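Local coordinates for protein carbohydrate oxidase (Microdochium nivale, PDB 3RJA) that oxidises the C1 hydroxyl of mono-, oligo- and polysaccharides to lactones with a bound FAD, passing the electrons to molecular oxygen and releasing hydrogen peroxide, at residues A[43-46]-A[47-50]; A[456-460]-A[461-465]. All coordinates share one frame; numbering follows the deposited sequence.

How the interactions relate
Both are local, partly buried contacts at a helix end, with some side chains at the surface: an N-cap in interaction 1, two turns after the helix in interaction 2. Interaction 1 starts helix 46-58 after strand 39-42; interaction 2 runs off the C-terminal end of helix 447-457. At 43-50 a threonine hydroxyl and a histidine ring nitrogen accept backbone N-H groups, without a carboxylate. At 456-465 a carboxylate does that work, with charged neighbours close by. The centres lie 19 Å apart and the nearest atoms about 7 Å, without touching. They share one small parallel sheet: interaction 1 follows its edge strand 39-42, while interaction 2 packs R462 and F463 on the other edge strand, 63-66.

Interaction 1 (A[43-46]-A[47-50]); sequences TQTT and AHIQ
The N-cap of helix 46-58 is made by T45, whose OG1 accepts the backbone N-H of H48 at 3.0 Å from N. With chi1 at 66°, OG1 sits between the backbone N and the carbonyl carbon of T45, turned to face that N-H in the first turn. The same oxygen rides above one face of the H48 ring, toward its rim, 3.3 Å from CG. At the ring's edge, exactly in its plane, ND1 takes the N-H of Q44 (2.9 Å from N to ND1), a fairly straight bond. ND1 is thus the acceptor, which would probably leave the proton of a neutral ring on NE2. An alanine here would remove both ring and acceptor, and the Q44 N-H would probably lose its mate while the loop ahead of the cap became freer to move. At the root of the histidine, T43 CG2 lies 3.6 Å from H48 CB, and T43 OG1 rests on I49 CG1 at 3.8 Å. Helical bonding then takes over, from I49 N to T45 O and from Q50 N to T46 O (2.9 Å). Beyond the segments, H48 touches P13, part of a sugar-analogue site, and on the inner side I49 packs on strand 196-206. The whole is a threonine N-cap opening the helix of a beta-alpha-beta crossover, from strand 39-42 to strand 63-66, in the FAD-binding domain.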
loop_
_atom_site.group_PDB
_atom_site.type_symbol
_atom_site.label_atom_id
_atom_site.label_comp_id
_atom_site.label_asym_id
_atom_site.label_seq_id
_atom_site.Cartn_x
_atom_site.Cartn_y
_atom_site.Cartn_z
ATOM N N THR A 43 -14.220 -17.160 -4.535
ATOM C CA THR A 43 -13.413 -18.348 -4.810
ATOM C C THR A 43 -12.877 -19.017 -3.551
ATOM O O THR A 43 -12.570 -18.339 -2.581
ATOM C CB THR A 43 -12.216 -18.021 -5.736
ATOM O OG1 THR A 43 -11.406 -16.983 -5.156
ATOM C CG2 THR A 43 -12.710 -17.594 -7.132
ATOM N N GLN A 44 -12.694 -20.332 -3.605
ATOM C CA GLN A 44 -12.124 -21.089 -2.495
ATOM C C GLN A 44 -10.776 -21.727 -2.860
ATOM O O GLN A 44 -9.966 -22.032 -1.984
ATOM C CB GLN A 44 -13.121 -22.183 -2.022
ATOM C CG GLN A 44 -14.367 -21.616 -1.334
ATOM C CD GLN A 44 -14.079 -21.020 0.067
ATOM O OE1 GLN A 44 -13.064 -21.345 0.699
ATOM N NE2 GLN A 44 -14.963 -20.142 0.542
ATOM N N THR A 45 -10.524 -21.923 -4.147
ATOM C CA THR A 45 -9.319 -22.629 -4.593
ATOM C C THR A 45 -8.690 -21.941 -5.813
ATOM O O THR A 45 -9.341 -21.108 -6.471
ATOM C CB THR A 45 -9.670 -24.046 -5.078
ATOM O OG1 THR A 45 -10.486 -23.942 -6.260
ATOM C CG2 THR A 45 -10.410 -24.875 -3.979
ATOM N N THR A 46 -7.457 -22.339 -6.149
ATOM C CA THR A 46 -6.793 -21.855 -7.351
ATOM C C THR A 46 -7.617 -22.186 -8.604
ATOM O O THR A 46 -7.787 -21.331 -9.501
ATOM C CB THR A 46 -5.352 -22.392 -7.455
ATOM O OG1 THR A 46 -4.630 -21.986 -6.279
ATOM C CG2 THR A 46 -4.622 -21.820 -8.706
ATOM N N ALA A 47 -8.170 -23.403 -8.630
ATOM C CA ALA A 47 -8.973 -23.888 -9.730
ATOM C C ALA A 47 -10.212 -23.003 -9.970
ATOM O O ALA A 47 -10.601 -22.763 -11.126
ATOM C CB ALA A 47 -9.385 -25.364 -9.462
ATOM N N HIS A 48 -10.835 -22.524 -8.890
ATOM C CA HIS A 48 -11.939 -21.572 -9.002
ATOM C C HIS A 48 -11.495 -20.290 -9.715
ATOM O O HIS A 48 -12.202 -19.789 -10.612
ATOM C CB HIS A 48 -12.475 -21.202 -7.623
ATOM C CG HIS A 48 -13.276 -22.286 -6.962
ATOM N ND1 HIS A 48 -13.535 -22.285 -5.604
ATOM C CD2 HIS A 48 -13.875 -23.399 -7.466
ATOM C CE1 HIS A 48 -14.258 -23.357 -5.300
ATOM N NE2 HIS A 48 -14.468 -24.053 -6.408
ATOM N N ILE A 49 -10.346 -19.744 -9.281
ATOM C CA ILE A 49 -9.791 -18.519 -9.877
ATOM C C ILE A 49 -9.606 -18.741 -11.382
ATOM O O ILE A 49 -10.047 -17.915 -12.202
ATOM C CB ILE A 49 -8.461 -18.057 -9.184
ATOM C CG1 ILE A 49 -8.706 -17.725 -7.679
ATOM C CG2 ILE A 49 -7.847 -16.829 -9.933
ATOM C CD1 ILE A 49 -7.416 -17.530 -6.840
ATOM N N GLN A 50 -8.969 -19.868 -11.724
ATOM C CA GLN A 50 -8.779 -20.291 -13.104
ATOM C C GLN A 50 -10.084 -20.393 -13.905
ATOM O O GLN A 50 -10.196 -19.855 -15.001
ATOM C CB GLN A 50 -8.048 -21.647 -13.125
ATOM C CG GLN A 50 -7.749 -22.188 -14.527
ATOM C CD GLN A 50 -6.983 -23.502 -14.448
ATOM O OE1 GLN A 50 -7.306 -24.367 -13.639
ATOM N NE2 GLN A 50 -5.938 -23.621 -15.239
#

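Interaction 2 (A[456-460]-A[461-465]); sequences KFDPT and DRFYY
The carboxylate of D458 is met along its rim by two successive backbone N-H groups: R462 N reaches OD1 at 2.8 Å and F463 N reaches OD2 at 3.0 Å. Each arrives on the syn side of its oxygen, a little under 20° out of the carboxylate plane, so the pair holds the group against rotation. D458 OD2 comes to the F463 ring obliquely, 3.5 Å from CD2. Across one face of the R462 guanidinium lies T460 OG1, a loose approach that is doubtful because R462 was modelled in two conformers; R462 NH1 donates to L61 O. D458 can reach forward because its CG lies anti to the backbone N (chi1 -168°), pointing into the loop that follows.

Two type I beta turns in series, D458 to D461 and D461 to Y464, fold the chain round this carboxylate at the end of helix 447-457. The first is closed by D461 N to D458 O, 3.0 Å, with the donor well above the carbonyl plane; the second by Y464 N to D461 O. D458, P459 and F463 fit the D-P-x-x-x-F pattern of the berberine-like C-terminal region, the Phe supplying one of the N-H groups that the Asp accepts. D461 joins the turns with positive phi, and its carboxylate comes within 4.4 Å of the other, OD1 to D458 OD2. A water lies between the two acids, 2.6 Å from D458 OD2, though its approach to D461 OD1 is too short to trust. R435 pairs with D461 OD2, and R462 and F463 both pack on V63 of strand 63-66.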
loop_
_atom_site.group_PDB
_atom_site.type_symbol
_atom_site.label_atom_id
_atom_site.label_comp_id
_atom_site.label_asym_id
_atom_site.label_seq_id
_atom_site.Cartn_x
_atom_site.Cartn_y
_atom_site.Cartn_z
ATOM N N LYS A 456 3.152 -8.932 -23.438
ATOM C CA LYS A 456 3.431 -10.364 -23.340
ATOM C C LYS A 456 2.389 -11.176 -22.544
ATOM O O LYS A 456 1.975 -12.254 -22.986
ATOM C CB LYS A 456 4.806 -10.619 -22.748
ATOM C CG LYS A 456 5.151 -12.141 -22.640
ATOM C CD LYS A 456 6.615 -12.401 -22.306
ATOM C CE LYS A 456 6.846 -13.884 -22.121
ATOM N NZ LYS A 456 8.232 -14.059 -21.560
ATOM N N PHE A 457 2.001 -10.683 -21.365
ATOM C CA PHE A 457 1.149 -11.469 -20.458
ATOM C C PHE A 457 -0.330 -11.161 -20.491
ATOM O O PHE A 457 -1.135 -12.050 -20.251
ATOM C CB PHE A 457 1.694 -11.449 -19.014
ATOM C CG PHE A 457 2.894 -12.328 -18.852
ATOM C CD1 PHE A 457 2.748 -13.718 -18.838
ATOM C CD2 PHE A 457 4.180 -11.777 -18.823
ATOM C CE1 PHE A 457 3.874 -14.560 -18.740
ATOM C CE2 PHE A 457 5.312 -12.598 -18.723
ATOM C CZ PHE A 457 5.174 -13.984 -18.687
ATOM N N ASP A 458 -0.687 -9.904 -20.745
ATOM C CA ASP A 458 -2.100 -9.531 -20.864
ATOM C C ASP A 458 -2.363 -8.683 -22.112
ATOM O O ASP A 458 -2.843 -7.560 -22.002
ATOM C CB ASP A 458 -2.608 -8.840 -19.583
ATOM C CG ASP A 458 -4.136 -8.701 -19.549
ATOM O OD1 ASP A 458 -4.830 -9.411 -20.324
ATOM O OD2 ASP A 458 -4.635 -7.884 -18.734
ATOM N N PRO A 459 -2.079 -9.233 -23.314
ATOM C CA PRO A 459 -2.230 -8.416 -24.532
ATOM C C PRO A 459 -3.681 -8.022 -24.847
ATOM O O PRO A 459 -3.907 -6.985 -25.486
ATOM C CB PRO A 459 -1.626 -9.310 -25.633
ATOM C CG PRO A 459 -1.817 -10.713 -25.100
ATOM C CD PRO A 459 -1.542 -10.571 -23.630
ATOM N N THR A 460 -4.663 -8.780 -24.364
ATOM C CA THR A 460 -6.043 -8.363 -24.605
ATOM C C THR A 460 -6.598 -7.472 -23.486
ATOM O O THR A 460 -7.791 -7.163 -23.467
ATOM C CB THR A 460 -6.985 -9.540 -24.854
ATOM O OG1 THR A 460 -7.187 -10.249 -23.626
ATOM C CG2 THR A 460 -6.421 -10.491 -25.957
ATOM N N ASP A 461 -5.743 -7.059 -22.552
ATOM C CA ASP A 461 -6.209 -6.199 -21.452
ATOM C C ASP A 461 -7.396 -6.868 -20.707
ATOM O O ASP A 461 -8.378 -6.208 -20.338
ATOM C CB ASP A 461 -6.628 -4.841 -22.023
ATOM C CG ASP A 461 -6.113 -3.656 -21.200
ATOM O OD1 ASP A 461 -5.468 -3.847 -20.147
ATOM O OD2 ASP A 461 -6.397 -2.518 -21.615
ATOM N N ARG A 462 -7.300 -8.184 -20.519
ATOM C CA ARG A 462 -8.335 -8.973 -19.846
ATOM C C ARG A 462 -8.541 -8.493 -18.403
ATOM O O ARG A 462 -9.659 -8.533 -17.864
ATOM C CB ARG A 462 -7.941 -10.459 -19.860
ATOM C CG ARG A 462 -8.839 -11.390 -19.038
ATOM C CD ARG A 462 -10.212 -11.507 -19.657
ATOM N NE ARG A 462 -10.157 -11.996 -21.034
ATOM C CZ ARG A 462 -10.936 -11.538 -22.010
ATOM N NH1 ARG A 462 -11.806 -10.586 -21.735
ATOM N NH2 ARG A 462 -10.851 -12.021 -23.249
ATOM N N PHE A 463 -7.456 -8.052 -17.784
ATOM C CA PHE A 463 -7.492 -7.583 -16.405
ATOM C C PHE A 463 -7.610 -6.062 -16.301
ATOM O O PHE A 463 -7.274 -5.486 -15.273
ATOM C CB PHE A 463 -6.264 -8.075 -15.641
ATOM C CG PHE A 463 -6.137 -9.579 -15.595
ATOM C CD1 PHE A 463 -7.091 -10.358 -14.930
ATOM C CD2 PHE A 463 -5.028 -10.211 -16.161
ATOM C CE1 PHE A 463 -6.963 -11.755 -14.869
ATOM C CE2 PHE A 463 -4.883 -11.613 -16.089
ATOM C CZ PHE A 463 -5.862 -12.385 -15.453
ATOM N N TYR A 464 -8.113 -5.423 -17.359
ATOM C CA TYR A 464 -8.206 -3.959 -17.435
ATOM C C TYR A 464 -8.767 -3.254 -16.207
ATOM O O TYR A 464 -9.760 -3.698 -15.591
ATOM C CB TYR A 464 -9.105 -3.565 -18.593
ATOM C CG TYR A 464 -9.425 -2.082 -18.654
ATOM C CD1 TYR A 464 -8.516 -1.167 -19.208
ATOM C CD2 TYR A 464 -10.632 -1.595 -18.157
ATOM C CE1 TYR A 464 -8.820 0.213 -19.281
ATOM C CE2 TYR A 464 -10.944 -0.223 -18.211
ATOM C CZ TYR A 464 -10.043 0.669 -18.769
ATOM O OH TYR A 464 -10.363 2.006 -18.806
ATOM N N TYR A 465 -8.140 -2.122 -15.897
ATOM C CA TYR A 465 -8.754 -1.111 -15.068
ATOM C C TYR A 465 -8.158 0.226 -15.502
ATOM O O TYR A 465 -7.127 0.249 -16.188
ATOM C CB TYR A 465 -8.551 -1.412 -13.567
ATOM C CG TYR A 465 -7.114 -1.391 -13.018
ATOM C CD1 TYR A 465 -6.266 -2.506 -13.149
ATOM C CD2 TYR A 465 -6.623 -0.283 -12.309
ATOM C CE1 TYR A 465 -4.947 -2.491 -12.620
ATOM C CE2 TYR A 465 -5.312 -0.268 -11.766
ATOM C CZ TYR A 465 -4.486 -1.381 -11.904
ATOM O OH TYR A 465 -3.175 -1.387 -11.353
HETATM O O HOH W 1 -5.342 -5.391 -18.279
#